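Local coordinates for nucleoprotein (Sendai virus, PDB 6M7D) that forms the helical nucleocapsid, one copy per six ribonucleotides, protecting the viral genome from nucleases while the encapsidated RNA serves as template for transcription and replication, at residues A[33-38]-A[99-104]; A[66-71]-A[220-225]; A[55-60]-A[132-137]; A[105-110]-A[119-124]. All blocks are in the same frame, centred on the assembly; numbering follows the deposited sequence.

Followed from the N terminus, the chain opens contact 1 with strand 33-38, contact 3 with helical residues 55-60 and contact 2 with 66-71 before anything closes. Contact 1 closes first, when 99-104 pairs with 33-38. The same strand runs straight on into contact 4, a short hairpin closed by 119-124. Contact 3 closes at 132-137, and contact 2 last, at 220-225, after a loop of 148 residues. Contacts 1, 2 and 3 therefore cross one another, whereas contact 4 follows contact 1 in series and nests inside contacts 2 and 3. Together they tie a small mixed sheet to helices 47-62, 68-80, 129-135 and 213-225, with F38, I106 and L134 meeting where contacts 1, 3 and 4 adjoin.

Contact 1. Residues A[33-38]-A[99-104]; sequences STVSVF and VKYVIY
Both V35 and V37 hold CG1 anti to the backbone N (chi1 -170° and 176°), which swings each CG2 round beside its own N. The V35 and V99 side chains cross obliquely, V35 CG2 3.6 Å from V99 CG1, and V37 CG2 lies 3.4 Å from Y101 CD1. That tyrosine ring also receives V35 CB at its edge, so one aromatic group spans two valines. On the opposite face, F38 and Y104 both carry their rings anti to the carbonyl carbon and run side by side; F38 CD1 is 3.5 Å from Y104 CB, with the ring planes nearly perpendicular (86°). The T34 and V102 side chains cross obliquely here, T34 OG1 against V102 CG2.

Underneath lies a textbook parallel ladder in one-to-one register, S33 beside V99 through to F38 beside Y104. V35 grips the partner strand twice, through its N to K100 O (2.8 Å) and its O to V102 N (2.6 Å), and V37 repeats the pattern with V102 O and Y104 N. CA-H...O contacts fill the intervals. Strand 33-40 is, within this chain, an outermost strand of a mixed sheet, and helix 68-80 lies against V35, V37 and Y101, while helix 86-93 adds L90 beside V37 and I103. F38 meets F74 of helix 68-80 and also packs on T130 and L134 of helix 129-135.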
# COMPACT_ATOMS: atom_id res chain seq x y z
N SER A 33 17.18 15.85 -3.52
CA SER A 33 18.00 15.79 -2.33
C SER A 33 19.01 14.66 -2.46
O SER A 33 18.78 13.66 -3.13
CB SER A 33 17.14 15.59 -1.08
OG SER A 33 16.45 16.77 -0.73
N THR A 34 20.15 14.84 -1.80
CA THR A 34 21.18 13.81 -1.74
C THR A 34 21.03 13.08 -0.41
O THR A 34 21.07 13.70 0.66
CB THR A 34 22.57 14.41 -1.92
OG1 THR A 34 23.56 13.39 -1.77
CG2 THR A 34 22.84 15.55 -0.93
N VAL A 35 20.80 11.78 -0.47
CA VAL A 35 20.47 10.98 0.70
C VAL A 35 21.57 9.96 0.93
O VAL A 35 21.99 9.26 -0.00
CB VAL A 35 19.10 10.30 0.54
CG1 VAL A 35 18.69 9.71 1.83
CG2 VAL A 35 18.07 11.29 0.07
N SER A 36 22.02 9.86 2.18
CA SER A 36 23.02 8.88 2.57
C SER A 36 22.33 7.56 2.90
O SER A 36 21.48 7.51 3.79
CB SER A 36 23.83 9.37 3.77
OG SER A 36 24.26 10.71 3.58
N VAL A 37 22.71 6.51 2.19
CA VAL A 37 22.22 5.16 2.44
C VAL A 37 23.39 4.31 2.89
O VAL A 37 24.44 4.29 2.23
CB VAL A 37 21.55 4.56 1.19
CG1 VAL A 37 21.14 3.13 1.47
CG2 VAL A 37 20.36 5.37 0.81
N PHE A 38 23.23 3.62 4.01
CA PHE A 38 24.30 2.86 4.63
C PHE A 38 24.05 1.37 4.40
O PHE A 38 23.03 0.83 4.84
CB PHE A 38 24.39 3.18 6.12
CG PHE A 38 24.51 4.63 6.40
CD1 PHE A 38 25.75 5.23 6.45
CD2 PHE A 38 23.39 5.41 6.58
CE1 PHE A 38 25.86 6.58 6.70
CE2 PHE A 38 23.50 6.76 6.83
CZ PHE A 38 24.74 7.34 6.89
N VAL A 99 15.44 11.73 -5.46
CA VAL A 99 16.68 11.89 -4.65
C VAL A 99 17.85 11.09 -5.25
O VAL A 99 17.60 10.20 -6.08
CB VAL A 99 16.46 11.45 -3.18
CG1 VAL A 99 15.69 12.48 -2.37
CG2 VAL A 99 15.81 10.08 -3.09
N LYS A 100 19.07 11.45 -4.84
CA LYS A 100 20.29 10.76 -5.22
C LYS A 100 20.82 10.03 -3.99
O LYS A 100 21.11 10.66 -2.97
CB LYS A 100 21.34 11.73 -5.75
CG LYS A 100 22.48 11.05 -6.48
CD LYS A 100 23.69 11.95 -6.56
CE LYS A 100 24.29 12.20 -5.19
NZ LYS A 100 25.60 12.88 -5.27
N TYR A 101 20.93 8.72 -4.09
CA TYR A 101 21.36 7.88 -2.98
C TYR A 101 22.88 7.81 -2.98
O TYR A 101 23.48 7.37 -3.97
CB TYR A 101 20.75 6.49 -3.07
CG TYR A 101 19.29 6.44 -2.73
CD1 TYR A 101 18.80 7.12 -1.63
CD2 TYR A 101 18.40 5.72 -3.50
CE1 TYR A 101 17.46 7.08 -1.30
CE2 TYR A 101 17.06 5.68 -3.18
CZ TYR A 101 16.60 6.36 -2.09
OH TYR A 101 15.27 6.31 -1.77
N VAL A 102 23.50 8.24 -1.89
CA VAL A 102 24.93 8.14 -1.70
C VAL A 102 25.17 6.95 -0.78
O VAL A 102 24.87 7.00 0.41
CB VAL A 102 25.53 9.42 -1.11
CG1 VAL A 102 27.02 9.46 -1.35
CG2 VAL A 102 24.87 10.62 -1.71
N ILE A 103 25.70 5.87 -1.35
CA ILE A 103 25.83 4.62 -0.61
C ILE A 103 27.09 4.66 0.23
O ILE A 103 28.20 4.78 -0.29
CB ILE A 103 25.85 3.42 -1.57
CG1 ILE A 103 24.50 3.31 -2.29
CG2 ILE A 103 26.14 2.15 -0.81
CD1 ILE A 103 24.48 2.28 -3.36
N TYR A 104 26.92 4.57 1.54
CA TYR A 104 28.01 4.44 2.49
C TYR A 104 28.06 3.00 2.97
O TYR A 104 27.05 2.30 2.98
CB TYR A 104 27.83 5.37 3.68
CG TYR A 104 28.03 6.85 3.40
CD1 TYR A 104 27.92 7.36 2.12
CD2 TYR A 104 28.34 7.73 4.43
CE1 TYR A 104 28.11 8.70 1.87
CE2 TYR A 104 28.53 9.07 4.19
CZ TYR A 104 28.41 9.55 2.91
OH TYR A 104 28.60 10.89 2.66

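Contact 2. Residues A[66-71]-A[220-225]; sequences KQHSQR and GSVMRS
R71 meets two very different partners. V222 CG2 sits over one face of its guanidinium, 3.2 Å from R71 NE, with the two side chains crossing obliquely, while R71 NH1 lies 3.4 Å above the plane of the H68 ring, offset toward its rim. A bend at chi3 (60°) folds the arginine chain into this position, and R71 NE donates to S61 O. The H68 ring in turn presents its edge to the other helix: S221 OG lies near the ring plane, 3.4 Å from H68 CE1.

Such an arrangement is helix-to-helix packing at two ends. Q67 is the N-cap of helix 68-80, so H68 and R71, three residues apart, come from its first turn; S221, V222 and S225 line one side of the last turn and a half of helix 213-225. L75, a turn further along helix 68-80, also touches V222. The bound RNA is about 9 Å away at the nearest atoms, and none of the residues here is a known RNA-binding one.

H68 ND1 donates a weak hydrogen bond to S225 OG, 2.9 Å long but bent to 121°. S225 OG occupies the crowded position between backbone N and carbonyl carbon (chi1 73°), from which it passes its own proton to V222 O at 3.1 Å. S221 OG bonds likewise to G218 O, one turn back. The arginine charge above the imidazole would probably disfavour a second proton on H68.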
# COMPACT_ATOMS: atom_id res chain seq x y z
N LYS A 66 16.02 14.88 12.39
CA LYS A 66 16.65 14.47 11.11
C LYS A 66 15.73 14.86 9.95
O LYS A 66 14.50 14.73 10.09
CB LYS A 66 16.91 12.96 11.13
CG LYS A 66 17.97 12.47 10.16
CD LYS A 66 18.37 11.03 10.39
CE LYS A 66 18.79 10.76 11.82
NZ LYS A 66 19.97 11.58 12.21
N GLN A 67 16.33 15.27 8.82
CA GLN A 67 15.57 15.69 7.61
C GLN A 67 14.77 14.48 7.10
O GLN A 67 15.31 13.36 7.13
CB GLN A 67 16.54 16.17 6.53
CG GLN A 67 17.32 17.41 6.93
CD GLN A 67 18.38 17.76 5.92
OE1 GLN A 67 18.87 16.91 5.18
NE2 GLN A 67 18.75 19.03 5.87
N HIS A 68 13.57 14.73 6.56
CA HIS A 68 12.70 13.62 6.09
C HIS A 68 13.41 12.81 5.00
O HIS A 68 13.26 11.58 5.01
CB HIS A 68 11.33 14.17 5.64
CG HIS A 68 10.35 14.29 6.75
ND1 HIS A 68 9.37 13.34 6.98
CD2 HIS A 68 10.20 15.23 7.71
CE1 HIS A 68 8.65 13.69 8.02
NE2 HIS A 68 9.14 14.85 8.49
N SER A 69 14.14 13.47 4.10
CA SER A 69 14.87 12.72 3.09
C SER A 69 15.90 11.80 3.73
O SER A 69 16.09 10.67 3.29
CB SER A 69 15.54 13.68 2.11
OG SER A 69 16.89 13.91 2.47
N GLN A 70 16.56 12.26 4.80
CA GLN A 70 17.56 11.42 5.46
C GLN A 70 16.90 10.28 6.21
O GLN A 70 17.41 9.16 6.24
CB GLN A 70 18.42 12.26 6.39
CG GLN A 70 19.72 11.57 6.76
CD GLN A 70 20.29 10.76 5.60
OE1 GLN A 70 20.71 11.32 4.59
NE2 GLN A 70 20.29 9.44 5.74
N ARG A 71 15.75 10.54 6.83
CA ARG A 71 15.00 9.46 7.46
C ARG A 71 14.52 8.45 6.43
O ARG A 71 14.53 7.24 6.68
CB ARG A 71 13.83 10.05 8.24
CG ARG A 71 14.24 11.06 9.27
CD ARG A 71 13.06 11.88 9.73
NE ARG A 71 12.02 11.04 10.32
CZ ARG A 71 10.91 11.52 10.86
NH1 ARG A 71 10.68 12.82 10.87
NH2 ARG A 71 10.01 10.69 11.38
N GLY A 220 5.28 6.20 8.92
CA GLY A 220 4.25 6.63 8.00
C GLY A 220 4.42 8.06 7.56
O GLY A 220 4.15 8.40 6.40
N SER A 221 4.87 8.93 8.46
CA SER A 221 5.15 10.31 8.10
C SER A 221 6.31 10.39 7.11
O SER A 221 6.25 11.13 6.13
CB SER A 221 5.45 11.12 9.35
OG SER A 221 6.84 11.24 9.55
N VAL A 222 7.37 9.62 7.36
CA VAL A 222 8.49 9.60 6.43
C VAL A 222 8.05 9.08 5.07
O VAL A 222 8.53 9.54 4.03
CB VAL A 222 9.65 8.76 7.00
CG1 VAL A 222 10.78 8.67 6.02
CG2 VAL A 222 10.13 9.39 8.27
N MET A 223 7.12 8.12 5.05
CA MET A 223 6.63 7.60 3.78
C MET A 223 5.75 8.62 3.07
O MET A 223 5.78 8.72 1.84
CB MET A 223 5.84 6.32 4.01
CG MET A 223 6.70 5.14 4.32
SD MET A 223 5.71 3.73 4.79
CE MET A 223 6.95 2.46 4.69
N ARG A 224 4.95 9.37 3.82
CA ARG A 224 4.12 10.41 3.23
C ARG A 224 4.98 11.50 2.61
O ARG A 224 4.62 12.07 1.58
CB ARG A 224 3.19 10.99 4.28
CG ARG A 224 1.85 10.33 4.35
CD ARG A 224 1.02 10.93 5.44
NE ARG A 224 1.00 10.08 6.63
CZ ARG A 224 1.44 10.45 7.82
NH1 ARG A 224 1.95 11.66 7.99
NH2 ARG A 224 1.38 9.62 8.84
N SER A 225 6.11 11.81 3.23
CA SER A 225 6.93 12.90 2.72
C SER A 225 7.83 12.44 1.58
O SER A 225 8.07 13.19 0.63
CB SER A 225 7.76 13.51 3.85
OG SER A 225 8.81 12.64 4.22

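Contact 3. Residues A[55-60]-A[132-137]; sequences TTFLAH and EWLFGP
H60 NE2 is held by one hydrogen bond, donated to the backbone oxygen of W133. The bond is long, with H60 NE2 3.3 Å from W133 O, yet well directed: it is close to straight at 162°, the acceptor lies near the imidazole plane, and the donor meets a lone pair of the carbonyl. A second carbonyl stands beside it, L134 O at 2.9 Å from H60 NE2, but its angle is too poor for a hydrogen bond.

With CG anti to its carbonyl carbon, H60 sends its ring out from helix 47-62 to the backbone of W133 and L134 in helix 129-135, and apolar and aromatic groups line other parts of the ring. L134 CD1 sits off-centre over the imidazole in a CH-pi contact, 4.1 Å from the H60 ring centroid. The five-membered ring of W133 meets it obliquely, the planes turned by 54°. The same methyl, L134 CD1, reaches the edge of the F57 ring, 4.1 Å from F57 CE2. L134 thus wedges between a histidine and a phenylalanine one turn apart. T56 brings its methyl CG2 to 3.3 Å from L134 O, while its hydroxyl bonds back to S52 O in its own helix.

F74 of helix 68-80 lies among the side chains of both helices: its ring meets H60 edge-to-face and touches F57 and L134. The N-H of H60 is aimed at W133 O, with L134 O close by but off its line; two carbonyl oxygens this near would probably stabilise positive charge on the imidazole.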
# COMPACT_ATOMS: atom_id res chain seq x y z
N THR A 55 18.33 -1.87 13.99
CA THR A 55 17.62 -1.08 14.99
C THR A 55 18.11 0.36 14.99
O THR A 55 17.32 1.29 15.23
CB THR A 55 17.77 -1.72 16.37
OG1 THR A 55 17.27 -3.05 16.33
CG2 THR A 55 17.00 -0.93 17.41
N THR A 56 19.39 0.58 14.71
CA THR A 56 19.90 1.94 14.62
C THR A 56 19.31 2.67 13.42
O THR A 56 18.94 3.84 13.53
CB THR A 56 21.43 1.93 14.53
OG1 THR A 56 21.94 0.85 15.33
CG2 THR A 56 21.99 3.23 15.05
N PHE A 57 19.21 1.99 12.28
CA PHE A 57 18.54 2.57 11.13
C PHE A 57 17.09 2.92 11.45
O PHE A 57 16.61 4.00 11.10
CB PHE A 57 18.60 1.61 9.95
CG PHE A 57 19.96 1.46 9.35
CD1 PHE A 57 20.23 0.40 8.50
CD2 PHE A 57 20.95 2.37 9.62
CE1 PHE A 57 21.48 0.26 7.94
CE2 PHE A 57 22.20 2.22 9.07
CZ PHE A 57 22.46 1.17 8.23
N LEU A 58 16.39 2.00 12.11
CA LEU A 58 14.99 2.25 12.44
C LEU A 58 14.85 3.41 13.41
O LEU A 58 13.90 4.20 13.30
CB LEU A 58 14.36 0.99 13.02
CG LEU A 58 12.84 1.04 13.15
CD1 LEU A 58 12.19 0.90 11.79
CD2 LEU A 58 12.36 -0.03 14.08
N ALA A 59 15.77 3.54 14.36
CA ALA A 59 15.68 4.63 15.32
C ALA A 59 16.07 5.96 14.69
O ALA A 59 15.57 7.01 15.11
CB ALA A 59 16.57 4.33 16.53
N HIS A 60 16.95 5.93 13.70
CA HIS A 60 17.33 7.16 13.02
C HIS A 60 16.24 7.62 12.08
O HIS A 60 16.09 8.82 11.83
CB HIS A 60 18.64 6.94 12.26
CG HIS A 60 19.86 7.13 13.09
ND1 HIS A 60 19.99 6.61 14.36
CD2 HIS A 60 21.02 7.80 12.85
CE1 HIS A 60 21.17 6.94 14.86
NE2 HIS A 60 21.81 7.66 13.96
N GLU A 132 30.20 8.74 14.10
CA GLU A 132 29.71 9.17 15.41
C GLU A 132 28.28 9.68 15.33
O GLU A 132 27.53 9.55 16.29
CB GLU A 132 30.61 10.24 16.02
CG GLU A 132 32.08 10.10 15.70
CD GLU A 132 32.80 9.13 16.62
OE1 GLU A 132 32.39 9.01 17.79
OE2 GLU A 132 33.77 8.49 16.17
N TRP A 133 27.89 10.26 14.19
CA TRP A 133 26.51 10.69 14.04
C TRP A 133 25.57 9.49 13.96
O TRP A 133 24.47 9.52 14.53
CB TRP A 133 26.37 11.56 12.79
CG TRP A 133 25.00 11.56 12.21
CD1 TRP A 133 23.85 11.97 12.82
CD2 TRP A 133 24.62 11.14 10.89
NE1 TRP A 133 22.78 11.82 11.97
CE2 TRP A 133 23.23 11.31 10.78
CE3 TRP A 133 25.33 10.62 9.81
CZ2 TRP A 133 22.54 10.99 9.62
CZ3 TRP A 133 24.64 10.31 8.66
CH2 TRP A 133 23.26 10.49 8.57
N LEU A 134 25.99 8.42 13.29
CA LEU A 134 25.12 7.29 13.03
C LEU A 134 25.07 6.32 14.20
O LEU A 134 24.00 5.81 14.55
CB LEU A 134 25.58 6.57 11.76
CG LEU A 134 24.94 5.25 11.37
CD1 LEU A 134 23.44 5.36 11.31
CD2 LEU A 134 25.48 4.83 10.03
N PHE A 135 26.21 6.05 14.83
CA PHE A 135 26.30 5.09 15.93
C PHE A 135 26.49 5.76 17.28
O PHE A 135 26.89 5.09 18.24
CB PHE A 135 27.43 4.10 15.67
CG PHE A 135 27.21 3.26 14.45
CD1 PHE A 135 26.25 2.27 14.44
CD2 PHE A 135 27.96 3.47 13.31
CE1 PHE A 135 26.04 1.51 13.32
CE2 PHE A 135 27.76 2.70 12.19
CZ PHE A 135 26.80 1.72 12.20
N GLY A 136 26.22 7.05 17.38
CA GLY A 136 26.32 7.75 18.64
C GLY A 136 25.07 7.60 19.47
O GLY A 136 24.03 7.09 19.01
N PRO A 137 25.15 8.05 20.72
CA PRO A 137 23.97 7.99 21.59
C PRO A 137 22.87 8.93 21.13
O PRO A 137 23.01 10.15 21.22
CB PRO A 137 24.52 8.40 22.96
CG PRO A 137 26.01 8.25 22.85
CD PRO A 137 26.34 8.54 21.42

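Contact 4. Residues A[105-110]-A[119-124]; sequences NIEKDP and IVKTRD
Contact 4 is a beta hairpin: strand 99-108 turns back through a loop into strand 118-122, and the two short segments cross with their directions at 127°, well short of strictly antiparallel. Backbone hydrogen bonds come first. E107 and I119 form the hydrogen-bonded pair, E107 N donating to I119 O at 2.6 Å; the return bond, I119 N to E107 O at 2.7 Å, is weak, bent to 130°. Farther along, K121 N donates to N105 O at 2.9 Å, and V120 CA adds a CA-H...O contact to the same oxygen. I106 and V120 are the non-hydrogen-bonded pair in between. Outside the pair, T131 OG1 takes the N-H of V120, and strand 33-40 flanks I106.

Charge contributes at longer range. K121 NZ makes no contact with either carboxylate, although D109 OD2 at 4.7 Å is near enough that attraction is likely; E107 OE1 is bonded to S43 OG instead.

Packing falls on both faces. I106 and V120 lie side by side on one, I106 CD1 3.5 Å from V120 CG2, where L134 of helix 129-135 rests on both. On the other, I119 CG2, in the crowded position between backbone N and carbonyl carbon, approaches E107 CB at 3.7 Å. Across the hairpin the aliphatic stem of K121, bent at chi3 (51°), meets that of E107 at about a right angle, K121 CD standing 3.8 Å from E107 CG. The D109 and I119 side chains cross obliquely, D109 CG 4.0 Å from I119 CG2.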
# COMPACT_ATOMS: atom_id res chain seq x y z
N ASN A 105 29.24 2.55 3.37
CA ASN A 105 29.44 1.19 3.84
C ASN A 105 29.71 1.19 5.33
O ASN A 105 30.60 1.90 5.80
CB ASN A 105 30.58 0.50 3.10
CG ASN A 105 30.23 0.16 1.68
OD1 ASN A 105 30.20 1.02 0.80
ND2 ASN A 105 29.95 -1.11 1.43
N ILE A 106 28.93 0.40 6.07
CA ILE A 106 29.21 0.15 7.48
C ILE A 106 30.20 -1.00 7.54
O ILE A 106 29.91 -2.11 7.08
CB ILE A 106 27.94 -0.20 8.26
CG1 ILE A 106 26.82 0.79 7.94
CG2 ILE A 106 28.24 -0.21 9.74
CD1 ILE A 106 27.14 2.18 8.36
N GLU A 107 31.39 -0.71 8.09
CA GLU A 107 32.48 -1.71 8.20
C GLU A 107 32.79 -1.96 9.67
O GLU A 107 32.92 -0.98 10.43
CB GLU A 107 33.73 -1.19 7.48
CG GLU A 107 33.54 -0.97 6.00
CD GLU A 107 33.33 -2.24 5.19
OE1 GLU A 107 33.30 -3.33 5.81
OE2 GLU A 107 33.19 -2.14 3.96
N LYS A 108 32.95 -3.23 10.06
CA LYS A 108 33.25 -3.58 11.47
C LYS A 108 34.75 -3.82 11.62
O LYS A 108 35.28 -4.71 10.92
CB LYS A 108 32.47 -4.83 11.87
CG LYS A 108 32.65 -5.29 13.31
CD LYS A 108 31.78 -4.55 14.30
CE LYS A 108 31.96 -5.03 15.72
NZ LYS A 108 31.03 -4.34 16.65
N ASP A 109 35.41 -3.05 12.49
CA ASP A 109 36.88 -3.20 12.72
C ASP A 109 37.12 -3.61 14.18
O ASP A 109 36.64 -2.89 15.08
CB ASP A 109 37.62 -1.91 12.38
CG ASP A 109 37.84 -1.69 10.90
OD1 ASP A 109 37.23 -2.43 10.10
OD2 ASP A 109 38.62 -0.78 10.54
N PRO A 110 37.82 -4.73 14.45
CA PRO A 110 38.09 -5.17 15.82
C PRO A 110 38.97 -4.16 16.56
O PRO A 110 38.74 -3.93 17.74
CB PRO A 110 38.84 -6.50 15.64
CG PRO A 110 39.42 -6.41 14.24
CD PRO A 110 38.39 -5.63 13.45
N ILE A 119 32.58 1.40 11.61
CA ILE A 119 33.21 2.51 10.90
C ILE A 119 32.55 2.63 9.54
O ILE A 119 32.28 1.62 8.88
CB ILE A 119 34.73 2.32 10.78
CG1 ILE A 119 35.39 3.51 10.08
CG2 ILE A 119 35.06 1.01 10.08
CD1 ILE A 119 35.00 4.85 10.65
N VAL A 120 32.22 3.87 9.15
CA VAL A 120 31.57 4.11 7.83
C VAL A 120 32.67 4.50 6.85
O VAL A 120 33.28 5.57 7.04
CB VAL A 120 30.49 5.21 7.93
CG1 VAL A 120 29.89 5.53 6.57
CG2 VAL A 120 29.40 4.84 8.92
N LYS A 121 32.91 3.65 5.84
CA LYS A 121 33.99 3.93 4.86
C LYS A 121 33.46 3.79 3.43
O LYS A 121 32.85 2.75 3.13
CB LYS A 121 35.14 2.94 5.07
CG LYS A 121 35.58 2.75 6.52
CD LYS A 121 36.34 1.47 6.74
CE LYS A 121 37.48 1.27 5.77
NZ LYS A 121 38.16 -0.03 5.97
N THR A 122 33.71 4.79 2.58
CA THR A 122 33.33 4.69 1.15
C THR A 122 34.61 4.37 0.39
O THR A 122 35.50 5.25 0.33
CB THR A 122 32.65 5.98 0.66
OG1 THR A 122 31.45 6.16 1.41
CG2 THR A 122 32.33 5.95 -0.82
N ARG A 123 34.71 3.15 -0.16
CA ARG A 123 35.94 2.69 -0.86
C ARG A 123 37.12 2.84 0.10
O ARG A 123 36.99 2.39 1.26
CB ARG A 123 36.13 3.39 -2.21
CG ARG A 123 36.94 2.57 -3.22
CD ARG A 123 36.90 3.12 -4.63
NE ARG A 123 37.49 2.20 -5.58
CZ ARG A 123 37.56 2.40 -6.89
NH1 ARG A 123 38.12 1.49 -7.67
NH2 ARG A 123 37.07 3.50 -7.42
N ASP A 124 38.23 3.43 -0.36
CA ASP A 124 39.44 3.63 0.48
C ASP A 124 39.16 4.59 1.64
O ASP A 124 39.58 4.28 2.77
CB ASP A 124 40.61 4.13 -0.38
CG ASP A 124 40.92 3.24 -1.56
OD1 ASP A 124 41.65 3.69 -2.46
OD2 ASP A 124 40.43 2.09 -1.57